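Local coordinates for methyl-accepting chemotaxis protein (PDB 4EXO), which probably senses small ligands such as pyruvate through its periplasmic Cache (PAS-like) domain and passes the signal on to the chemotaxis machinery, at residues N41-K46 against K133-V137; Y63-N69 against L78-Y84; L49-R53 against L71-K75. The contacts are given in a common frame with arbitrary orientation. Residues are numbered along the deposited sequence.

Contact 1: N41-K46 against K133-V137; sequences NKQAAK and KWDWV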
loop_
_atom_site.group_PDB
_atom_site.type_symbol
_atom_site.label_atom_id
_atom_site.label_comp_id
_atom_site.label_asym_id
_atom_site.label_seq_id
_atom_site.Cartn_x
_atom_site.Cartn_y
_atom_site.Cartn_z
ATOM N N ASN A 41 17.682 -9.338 -8.585
ATOM C CA ASN A 41 16.235 -9.137 -8.503
ATOM C C ASN A 41 15.811 -7.668 -8.545
ATOM O O ASN A 41 14.615 -7.367 -8.429
ATOM C CB ASN A 41 15.703 -9.799 -7.223
ATOM C CG ASN A 41 15.601 -11.311 -7.350
ATOM O OD1 ASN A 41 15.486 -11.854 -8.465
ATOM N ND2 ASN A 41 15.622 -12.001 -6.212
ATOM N N LYS A 42 16.780 -6.763 -8.706
ATOM C CA LYS A 42 16.496 -5.325 -8.660
ATOM C C LYS A 42 15.534 -4.931 -9.772
ATOM O O LYS A 42 14.594 -4.149 -9.546
ATOM C CB LYS A 42 17.774 -4.509 -8.802
ATOM C CG LYS A 42 18.622 -4.378 -7.565
ATOM C CD LYS A 42 19.862 -3.610 -7.997
ATOM C CE LYS A 42 20.565 -2.921 -6.889
ATOM N NZ LYS A 42 21.774 -2.212 -7.486
ATOM N N GLN A 43 15.754 -5.480 -10.973
ATOM C CA GLN A 43 14.906 -5.143 -12.100
ATOM C C GLN A 43 13.459 -5.547 -11.839
ATOM O O GLN A 43 12.527 -4.776 -12.116
ATOM C CB GLN A 43 15.415 -5.770 -13.412
ATOM C CG GLN A 43 14.534 -5.472 -14.596
ATOM C CD GLN A 43 14.493 -3.963 -14.925
ATOM O OE1 GLN A 43 15.521 -3.277 -14.886
ATOM N NE2 GLN A 43 13.291 -3.449 -15.231
ATOM N N ALA A 44 13.266 -6.757 -11.326
ATOM C CA ALA A 44 11.908 -7.220 -11.018
ATOM C C ALA A 44 11.235 -6.379 -9.906
ATOM O O ALA A 44 10.009 -6.134 -9.935
ATOM C CB ALA A 44 11.931 -8.717 -10.633
ATOM N N ALA A 45 12.033 -5.971 -8.915
ATOM C CA ALA A 45 11.518 -5.106 -7.844
ATOM C C ALA A 45 11.157 -3.723 -8.386
ATOM O O ALA A 45 10.135 -3.158 -8.006
ATOM C CB ALA A 45 12.523 -4.990 -6.711
ATOM N N LYS A 46 11.997 -3.157 -9.253
ATOM C CA LYS A 46 11.638 -1.904 -9.919
ATOM C C LYS A 46 10.312 -1.953 -10.624
ATOM O O LYS A 46 9.537 -1.008 -10.504
ATOM C CB LYS A 46 12.690 -1.430 -10.950
ATOM C CG LYS A 46 13.995 -0.973 -10.377
ATOM C CD LYS A 46 14.966 -0.640 -11.542
ATOM C CE LYS A 46 14.346 0.399 -12.503
ATOM N NZ LYS A 46 15.290 0.809 -13.600
ATOM N N LYS A 133 20.886 -3.164 1.265
ATOM C CA LYS A 133 21.412 -4.235 0.397
ATOM C C LYS A 133 21.571 -3.755 -1.029
ATOM O O LYS A 133 22.542 -4.092 -1.698
ATOM C CB LYS A 133 20.486 -5.448 0.408
ATOM C CG LYS A 133 21.040 -6.645 -0.382
ATOM C CD LYS A 133 20.073 -7.853 -0.378
ATOM C CE LYS A 133 19.710 -8.312 1.006
ATOM N NZ LYS A 133 18.949 -9.621 0.873
ATOM N N TRP A 134 20.616 -2.931 -1.471
ATOM C CA TRP A 134 20.650 -2.326 -2.796
ATOM C C TRP A 134 21.123 -0.860 -2.863
ATOM O O TRP A 134 21.199 -0.298 -3.966
ATOM C CB TRP A 134 19.254 -2.452 -3.409
ATOM C CG TRP A 134 18.929 -3.859 -3.751
ATOM C CD1 TRP A 134 19.801 -4.923 -3.794
ATOM C CD2 TRP A 134 17.661 -4.362 -4.131
ATOM N NE1 TRP A 134 19.131 -6.067 -4.169
ATOM C CE2 TRP A 134 17.813 -5.744 -4.384
ATOM C CE3 TRP A 134 16.396 -3.780 -4.276
ATOM C CZ2 TRP A 134 16.746 -6.552 -4.789
ATOM C CZ3 TRP A 134 15.337 -4.589 -4.675
ATOM C CH2 TRP A 134 15.516 -5.953 -4.920
ATOM N N ASP A 135 21.465 -0.277 -1.710
ATOM C CA ASP A 135 21.743 1.147 -1.546
ATOM C C ASP A 135 20.602 1.958 -2.195
ATOM O O ASP A 135 20.861 2.849 -3.008
ATOM C CB ASP A 135 23.103 1.543 -2.175
ATOM C CG ASP A 135 23.532 2.948 -1.829
ATOM O OD1 ASP A 135 23.301 3.391 -0.679
ATOM O OD2 ASP A 135 24.126 3.640 -2.715
ATOM N N TRP A 136 19.356 1.619 -1.870
ATOM C CA TRP A 136 18.212 2.415 -2.324
ATOM C C TRP A 136 17.630 3.181 -1.162
ATOM O O TRP A 136 17.246 2.591 -0.142
ATOM C CB TRP A 136 17.107 1.562 -2.943
ATOM C CG TRP A 136 17.400 1.007 -4.313
ATOM C CD1 TRP A 136 18.523 1.199 -5.078
ATOM C CD2 TRP A 136 16.528 0.176 -5.080
ATOM N NE1 TRP A 136 18.400 0.525 -6.277
ATOM C CE2 TRP A 136 17.190 -0.128 -6.289
ATOM C CE3 TRP A 136 15.246 -0.347 -4.860
ATOM C CZ2 TRP A 136 16.592 -0.905 -7.294
ATOM C CZ3 TRP A 136 14.668 -1.151 -5.846
ATOM C CH2 TRP A 136 15.338 -1.417 -7.037
ATOM N N VAL A 137 17.535 4.495 -1.359
ATOM C CA VAL A 137 16.685 5.360 -0.556
ATOM C C VAL A 137 15.362 5.391 -1.313
ATOM O O VAL A 137 15.240 6.063 -2.354
ATOM C CB VAL A 137 17.289 6.766 -0.437
ATOM C CG1 VAL A 137 16.333 7.703 0.334
ATOM C CG2 VAL A 137 18.650 6.711 0.272
HETATM O O HOH W 1 20.128 0.090 -8.602
#

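Contact 2: Y63-N69 against L78-Y84; sequences YDSQGIN and LEGKNLY. With PYR (pyruvic acid), chain B.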
loop_
_atom_site.group_PDB
_atom_site.type_symbol
_atom_site.label_atom_id
_atom_site.label_comp_id
_atom_site.label_asym_id
_atom_site.label_seq_id
_atom_site.Cartn_x
_atom_site.Cartn_y
_atom_site.Cartn_z
ATOM N N TYR A 63 16.559 6.629 -4.932
ATOM C CA TYR A 63 17.878 7.175 -5.301
ATOM C C TYR A 63 18.935 6.381 -4.555
ATOM O O TYR A 63 18.653 5.904 -3.459
ATOM C CB TYR A 63 17.995 8.663 -4.887
ATOM C CG TYR A 63 17.046 9.556 -5.678
ATOM C CD1 TYR A 63 17.482 10.240 -6.831
ATOM C CD2 TYR A 63 15.713 9.683 -5.287
ATOM C CE1 TYR A 63 16.594 11.036 -7.567
ATOM C CE2 TYR A 63 14.812 10.521 -6.012
ATOM C CZ TYR A 63 15.272 11.155 -7.164
ATOM O OH TYR A 63 14.407 11.945 -7.884
ATOM N N ASP A 64 20.135 6.242 -5.126
ATOM C CA ASP A 64 21.232 5.658 -4.350
ATOM C C ASP A 64 21.881 6.720 -3.468
ATOM O O ASP A 64 21.474 7.873 -3.490
ATOM C CB ASP A 64 22.216 4.835 -5.216
ATOM C CG ASP A 64 23.100 5.699 -6.116
ATOM O OD1 ASP A 64 23.162 6.923 -5.903
ATOM O OD2 ASP A 64 23.744 5.123 -7.044
ATOM N N SER A 65 22.880 6.340 -2.674
ATOM C CA SER A 65 23.488 7.280 -1.712
ATOM C C SER A 65 24.277 8.410 -2.373
ATOM O O SER A 65 24.520 9.450 -1.729
ATOM C CB SER A 65 24.379 6.548 -0.676
ATOM O OG SER A 65 23.562 5.761 0.159
ATOM N N GLN A 66 24.638 8.234 -3.647
ATOM C CA GLN A 66 25.285 9.322 -4.417
ATOM C C GLN A 66 24.282 10.271 -5.095
ATOM O O GLN A 66 24.674 11.224 -5.751
ATOM C CB GLN A 66 26.268 8.749 -5.474
ATOM C CG GLN A 66 27.240 7.629 -4.944
ATOM C CD GLN A 66 27.764 7.897 -3.545
ATOM O OE1 GLN A 66 28.498 8.876 -3.311
ATOM N NE2 GLN A 66 27.395 7.026 -2.598
ATOM N N GLY A 67 22.988 9.998 -4.936
ATOM C CA GLY A 67 21.934 10.847 -5.509
ATOM C C GLY A 67 21.526 10.458 -6.936
ATOM O O GLY A 67 20.833 11.228 -7.613
ATOM N N ILE A 68 21.982 9.303 -7.393
ATOM C CA ILE A 68 21.619 8.791 -8.727
ATOM C C ILE A 68 20.235 8.134 -8.635
ATOM O O ILE A 68 20.015 7.232 -7.815
ATOM C CB ILE A 68 22.630 7.807 -9.271
ATOM C CG1 ILE A 68 24.001 8.496 -9.423
ATOM C CG2 ILE A 68 22.163 7.282 -10.692
ATOM C CD1 ILE A 68 25.156 7.479 -9.572
ATOM N N ASN A 69 19.302 8.606 -9.452
ATOM C CA ASN A 69 17.982 7.966 -9.495
ATOM C C ASN A 69 18.062 6.509 -9.938
ATOM O O ASN A 69 18.672 6.189 -10.973
ATOM C CB ASN A 69 17.023 8.749 -10.404
ATOM C CG ASN A 69 15.623 8.169 -10.358
ATOM O OD1 ASN A 69 15.266 7.379 -11.212
ATOM N ND2 ASN A 69 14.862 8.501 -9.303
ATOM N N LEU A 78 14.381 9.893 -15.621
ATOM C CA LEU A 78 15.314 10.339 -14.562
ATOM C C LEU A 78 16.291 9.231 -14.191
ATOM O O LEU A 78 17.341 9.508 -13.587
ATOM C CB LEU A 78 14.555 10.800 -13.285
ATOM C CG LEU A 78 13.681 12.049 -13.465
ATOM C CD1 LEU A 78 13.016 12.444 -12.093
ATOM C CD2 LEU A 78 14.516 13.216 -14.054
ATOM N N GLU A 79 15.940 7.986 -14.520
ATOM C CA GLU A 79 16.709 6.815 -14.034
ATOM C C GLU A 79 18.124 6.872 -14.607
ATOM O O GLU A 79 18.305 7.120 -15.815
ATOM C CB GLU A 79 15.998 5.492 -14.362
ATOM C CG GLU A 79 14.661 5.332 -13.577
ATOM C CD GLU A 79 13.768 4.189 -14.033
ATOM O OE1 GLU A 79 14.178 3.384 -14.897
ATOM O OE2 GLU A 79 12.631 4.106 -13.506
ATOM N N GLY A 80 19.107 6.713 -13.720
ATOM C CA GLY A 80 20.517 6.848 -14.077
ATOM C C GLY A 80 21.061 8.264 -14.023
ATOM O O GLY A 80 22.269 8.468 -14.185
ATOM N N LYS A 81 20.215 9.271 -13.810
ATOM C CA LYS A 81 20.740 10.645 -13.663
ATOM C C LYS A 81 21.153 10.952 -12.218
ATOM O O LYS A 81 20.452 10.572 -11.283
ATOM C CB LYS A 81 19.753 11.715 -14.122
ATOM C CG LYS A 81 19.322 11.537 -15.605
ATOM C CD LYS A 81 18.480 12.713 -16.099
ATOM C CE LYS A 81 18.154 12.600 -17.619
ATOM N NZ LYS A 81 19.407 12.393 -18.411
ATOM N N ASN A 82 22.267 11.673 -12.061
ATOM C CA ASN A 82 22.695 12.138 -10.737
ATOM C C ASN A 82 22.015 13.457 -10.360
ATOM O O ASN A 82 22.291 14.515 -10.945
ATOM C CB ASN A 82 24.221 12.287 -10.728
ATOM C CG ASN A 82 24.773 12.574 -9.365
ATOM O OD1 ASN A 82 24.203 13.355 -8.589
ATOM N ND2 ASN A 82 25.922 11.971 -9.072
ATOM N N LEU A 83 21.117 13.394 -9.390
ATOM C CA LEU A 83 20.344 14.576 -8.960
ATOM C C LEU A 83 20.713 15.020 -7.553
ATOM O O LEU A 83 19.947 15.738 -6.894
ATOM C CB LEU A 83 18.821 14.319 -9.041
ATOM C CG LEU A 83 18.267 13.920 -10.422
ATOM C CD1 LEU A 83 16.691 13.814 -10.348
ATOM C CD2 LEU A 83 18.681 14.851 -11.519
ATOM N N TYR A 84 21.908 14.637 -7.118
ATOM C CA TYR A 84 22.399 15.014 -5.775
ATOM C C TYR A 84 22.361 16.530 -5.508
ATOM O O TYR A 84 21.965 16.973 -4.413
ATOM C CB TYR A 84 23.800 14.454 -5.516
ATOM C CG TYR A 84 24.127 14.539 -4.038
ATOM C CD1 TYR A 84 23.647 13.578 -3.149
ATOM C CD2 TYR A 84 24.842 15.625 -3.528
ATOM C CE1 TYR A 84 23.922 13.666 -1.760
ATOM C CE2 TYR A 84 25.109 15.743 -2.130
ATOM C CZ TYR A 84 24.646 14.753 -1.273
ATOM O OH TYR A 84 24.901 14.854 0.074
HETATM C C PYR B . 9.884 12.761 -6.150
HETATM O O PYR B . 9.219 13.391 -5.205
HETATM O OXT PYR B . 9.215 12.240 -7.160
HETATM C CA PYR B . 11.293 12.650 -6.102
HETATM O O3 PYR B . 11.856 12.020 -7.065
HETATM C CB PYR B . 12.167 13.253 -5.009
HETATM O O HOH W 2 26.957 12.487 -6.179
#

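Contact 3: L49-R53 against L71-K75; sequences LKAMR and LHAIK. With PYR (pyruvic acid), chain B.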
loop_
_atom_site.group_PDB
_atom_site.type_symbol
_atom_site.label_atom_id
_atom_site.label_comp_id
_atom_site.label_asym_id
_atom_site.label_seq_id
_atom_site.Cartn_x
_atom_site.Cartn_y
_atom_site.Cartn_z
ATOM N N LEU A 49 7.500 -1.746 -7.995
ATOM C CA LEU A 49 7.351 -0.472 -7.252
ATOM C C LEU A 49 6.906 0.662 -8.175
ATOM O O LEU A 49 6.158 1.546 -7.759
ATOM C CB LEU A 49 8.659 -0.091 -6.568
ATOM C CG LEU A 49 9.093 -0.971 -5.368
ATOM C CD1 LEU A 49 10.591 -0.789 -5.133
ATOM C CD2 LEU A 49 8.281 -0.580 -4.144
ATOM N N LYS A 50 7.355 0.643 -9.427
ATOM C CA LYS A 50 6.923 1.668 -10.378
ATOM C C LYS A 50 5.464 1.567 -10.808
ATOM O O LYS A 50 4.876 2.554 -11.235
ATOM C CB LYS A 50 7.828 1.641 -11.612
ATOM C CG LYS A 50 9.200 2.266 -11.320
ATOM C CD LYS A 50 10.179 2.014 -12.482
ATOM C CE LYS A 50 9.760 2.679 -13.763
ATOM N NZ LYS A 50 10.851 2.424 -14.770
ATOM N N ALA A 51 4.867 0.385 -10.677
ATOM C CA ALA A 51 3.424 0.244 -10.970
ATOM C C ALA A 51 2.497 0.673 -9.821
ATOM O O ALA A 51 1.326 1.050 -10.046
ATOM C CB ALA A 51 3.139 -1.199 -11.360
HETATM N N MSE A 52 2.991 0.595 -8.577
HETATM C CA MSE A 52 2.151 0.883 -7.411
HETATM C C MSE A 52 1.643 2.323 -7.268
HETATM O O MSE A 52 2.390 3.311 -7.475
HETATM C CB MSE A 52 2.873 0.468 -6.105
HETATM C CG MSE A 52 2.986 -1.040 -6.006
HETATM SE SE MSE A 52 4.149 -1.637 -4.566
HETATM C CE MSE A 52 2.924 -1.284 -3.177
ATOM N N ARG A 53 0.366 2.442 -6.903
ATOM C CA ARG A 53 -0.216 3.759 -6.575
ATOM C C ARG A 53 -1.118 3.650 -5.367
ATOM O O ARG A 53 -1.847 2.654 -5.243
ATOM C CB ARG A 53 -1.072 4.287 -7.752
ATOM C CG ARG A 53 -0.306 4.451 -9.058
ATOM C CD ARG A 53 0.564 5.737 -9.034
ATOM N NE ARG A 53 1.146 5.976 -10.365
ATOM C CZ ARG A 53 2.139 5.260 -10.890
ATOM N NH1 ARG A 53 2.711 4.264 -10.190
ATOM N NH2 ARG A 53 2.603 5.575 -12.104
ATOM N N LEU A 71 14.978 4.454 -9.544
ATOM C CA LEU A 71 13.680 4.184 -10.186
ATOM C C LEU A 71 12.825 5.407 -10.037
ATOM O O LEU A 71 12.964 6.142 -9.045
ATOM C CB LEU A 71 13.020 2.950 -9.573
ATOM C CG LEU A 71 12.535 3.064 -8.114
ATOM C CD1 LEU A 71 11.018 3.424 -8.011
ATOM C CD2 LEU A 71 12.799 1.748 -7.382
ATOM N N HIS A 72 11.962 5.687 -11.014
ATOM C CA HIS A 72 11.003 6.789 -10.826
ATOM C C HIS A 72 9.695 6.398 -11.526
ATOM O O HIS A 72 9.690 6.150 -12.745
ATOM C CB HIS A 72 11.543 8.142 -11.357
ATOM C CG HIS A 72 10.853 9.313 -10.721
ATOM N ND1 HIS A 72 9.556 9.686 -11.046
ATOM C CD2 HIS A 72 11.225 10.102 -9.683
ATOM C CE1 HIS A 72 9.193 10.704 -10.277
ATOM N NE2 HIS A 72 10.189 10.971 -9.441
ATOM N N ALA A 73 8.613 6.287 -10.756
ATOM C CA ALA A 73 7.340 5.771 -11.293
ATOM C C ALA A 73 6.735 6.708 -12.347
ATOM O O ALA A 73 6.069 6.245 -13.270
ATOM C CB ALA A 73 6.304 5.569 -10.158
ATOM N N ILE A 74 6.925 8.011 -12.162
ATOM C CA ILE A 74 6.289 9.031 -13.008
ATOM C C ILE A 74 7.151 9.427 -14.220
ATOM O O ILE A 74 6.632 9.608 -15.338
ATOM C CB ILE A 74 5.938 10.284 -12.158
ATOM C CG1 ILE A 74 4.980 9.899 -10.983
ATOM C CG2 ILE A 74 5.358 11.458 -13.001
ATOM C CD1 ILE A 74 3.587 9.274 -11.442
ATOM N N LYS A 75 8.445 9.621 -13.977
ATOM C CA LYS A 75 9.346 10.102 -15.030
ATOM C C LYS A 75 10.537 9.153 -15.101
ATOM O O LYS A 75 11.628 9.453 -14.543
ATOM C CB LYS A 75 9.787 11.534 -14.724
ATOM C CG LYS A 75 10.568 12.216 -15.930
ATOM C CD LYS A 75 10.973 13.641 -15.546
ATOM C CE LYS A 75 11.792 14.314 -16.671
ATOM N NZ LYS A 75 12.018 15.734 -16.247
HETATM C C PYR B . 9.884 12.761 -6.150
HETATM O O PYR B . 9.219 13.391 -5.205
HETATM O OXT PYR B . 9.215 12.240 -7.160
HETATM C CA PYR B . 11.293 12.650 -6.102
HETATM O O3 PYR B . 11.856 12.020 -7.065
HETATM C CB PYR B . 12.167 13.253 -5.009
HETATM O O HOH W 3 4.387 4.081 -13.732
#

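Contact 1: N41-K46 against K133-V137
The first turn of helix 42-51, with A45 N on N41 O (3.0 Å) and K46 N on K42 O (2.8 Å), faces the turn that leads into strand 136-143. The backbones stay apart, K42 and W134 being nearest at 7.8 Å between CA atoms, and two indoles fill the gap. D135, in the left-handed region, and W136 form a G1 beta bulge against the neighbouring strand 120-131, and the CA-to-CB bonds of W134 and W136 point toward the helix. K42 CG sits over the five-membered ring of W134, 3.6 Å from its centroid, a CH-pi contact; A45 CB meets the edge of the same indole at CZ3 (3.5 Å). K46 CG packs on W136 CH2 at 3.6 Å. No direct hydrogen bond crosses; one water accepts from K42 NZ (3.0 Å) and W136 NE1 (2.9 Å). W134 NE1 bonds D36, and K46 NZ pairs with E79. W136 continues onto T70 and L71 of strand 69-72, so the helix start packs against the sheet of the Cache domain.

Contact 2: Y63-N69 against L78-Y84
Three backbone hydrogen bonds join these two loops: L83 N to G67 O (2.8 Å), N69 N to K81 O (2.9 Å) and G80 N to N69 O (2.8 Å). K81 O also receives a CA-H...O contact from I68 CA at 3.3 Å. The pairing amounts to a single beta bridge, I68 with N82. D64 opens a type I turn closed by G67 N on D64 O (3.0 Å), and its OD1 takes I68 N (3.0 Å) and, weakly, Q66 N (3.0 Å). This turn connects strands 61-63 and 69-72, neighbours in the antiparallel sheet of the Cache domain, while the opposing loop runs on from strand 69-72 toward helix 94-104. There, K81 N on L78 O (2.9 Å) closes a type II turn, and N82 OD1 accepts from Y84 N (3.0 Å) in an Asx turn. A water donates to Q66 O (2.6 Å) and accepts from N82 ND2 (3.1 Å). At G67 a CB would clash with Y84 CB and be jammed against the carbonyl O of Q66. N69 ND2 is satisfied by L71 O, S65 OG by D135 and Q103, and the E79 carboxylate by K46, K50 and H72 N. Y63 OH donates to pyruvate O3 (2.7 Å), which meets the ring at its edge; L83 CD1 lies 3.9 Å from Y63 CE1.

Contact 3: L49-R53 against L71-K75
Apolar contact comes first: L49 CD1 meets L71 CD2 at 4.0 Å, and K50 CG lies 3.9 Å from L71 CD1. K50 CE approaches the strand backbone at H72 O (3.6 Å), a van der Waals contact. A73 comes close to the helix end, CB 3.5 Å from K50 O and CA 4.2 Å from K50 CA. No direct hydrogen bond crosses; the polar link is a water that donates to K50 O (3.0 Å) and A73 O (2.8 Å) and accepts from R53 NH2 (2.8 Å). The end of helix 42-51 packs against strand 69-72, outermost in the sheet of this chain, and the residue after it; the strand brings H72 into the pyruvate pocket. R53 folds back on its own segment, NH1 donating to K50 O (3.0 Å) and M52 O (2.9 Å), while NH2 lies 3.9 Å from I74 CD1. The charge of K50 NZ is met by E79. The CA-to-CB bond of H72 points away from the helix, and its NE2 donates to pyruvate OXT (2.8 Å) and weakly to O3 (3.1 Å); ND1 accepts from K75 N (3.1 Å). R53 N bonds T27 and selenomethionine M52 packs on M24, both of the second subunit.

In the fold
The three contacts form a cluster, their centres 13 to 15 Å apart. Contacts 1 and 3 share helix 42-51, its start lying against the turn into strand 136-143 and its end against strand 69-72; W136 packs on L71 and L49. Along the chain, contacts 2 and 3 are both nested within the loop closed by contact 1, and their own segments alternate. V137 of contact 1 hydrogen-bonds Y63 of contact 2. Contacts 2 and 3 supply Y63 and H72 to one pyruvate, and E79 of contact 2 links the H72 backbone to K50 on the helix. The end of that helix and the residues after it meet the second subunit.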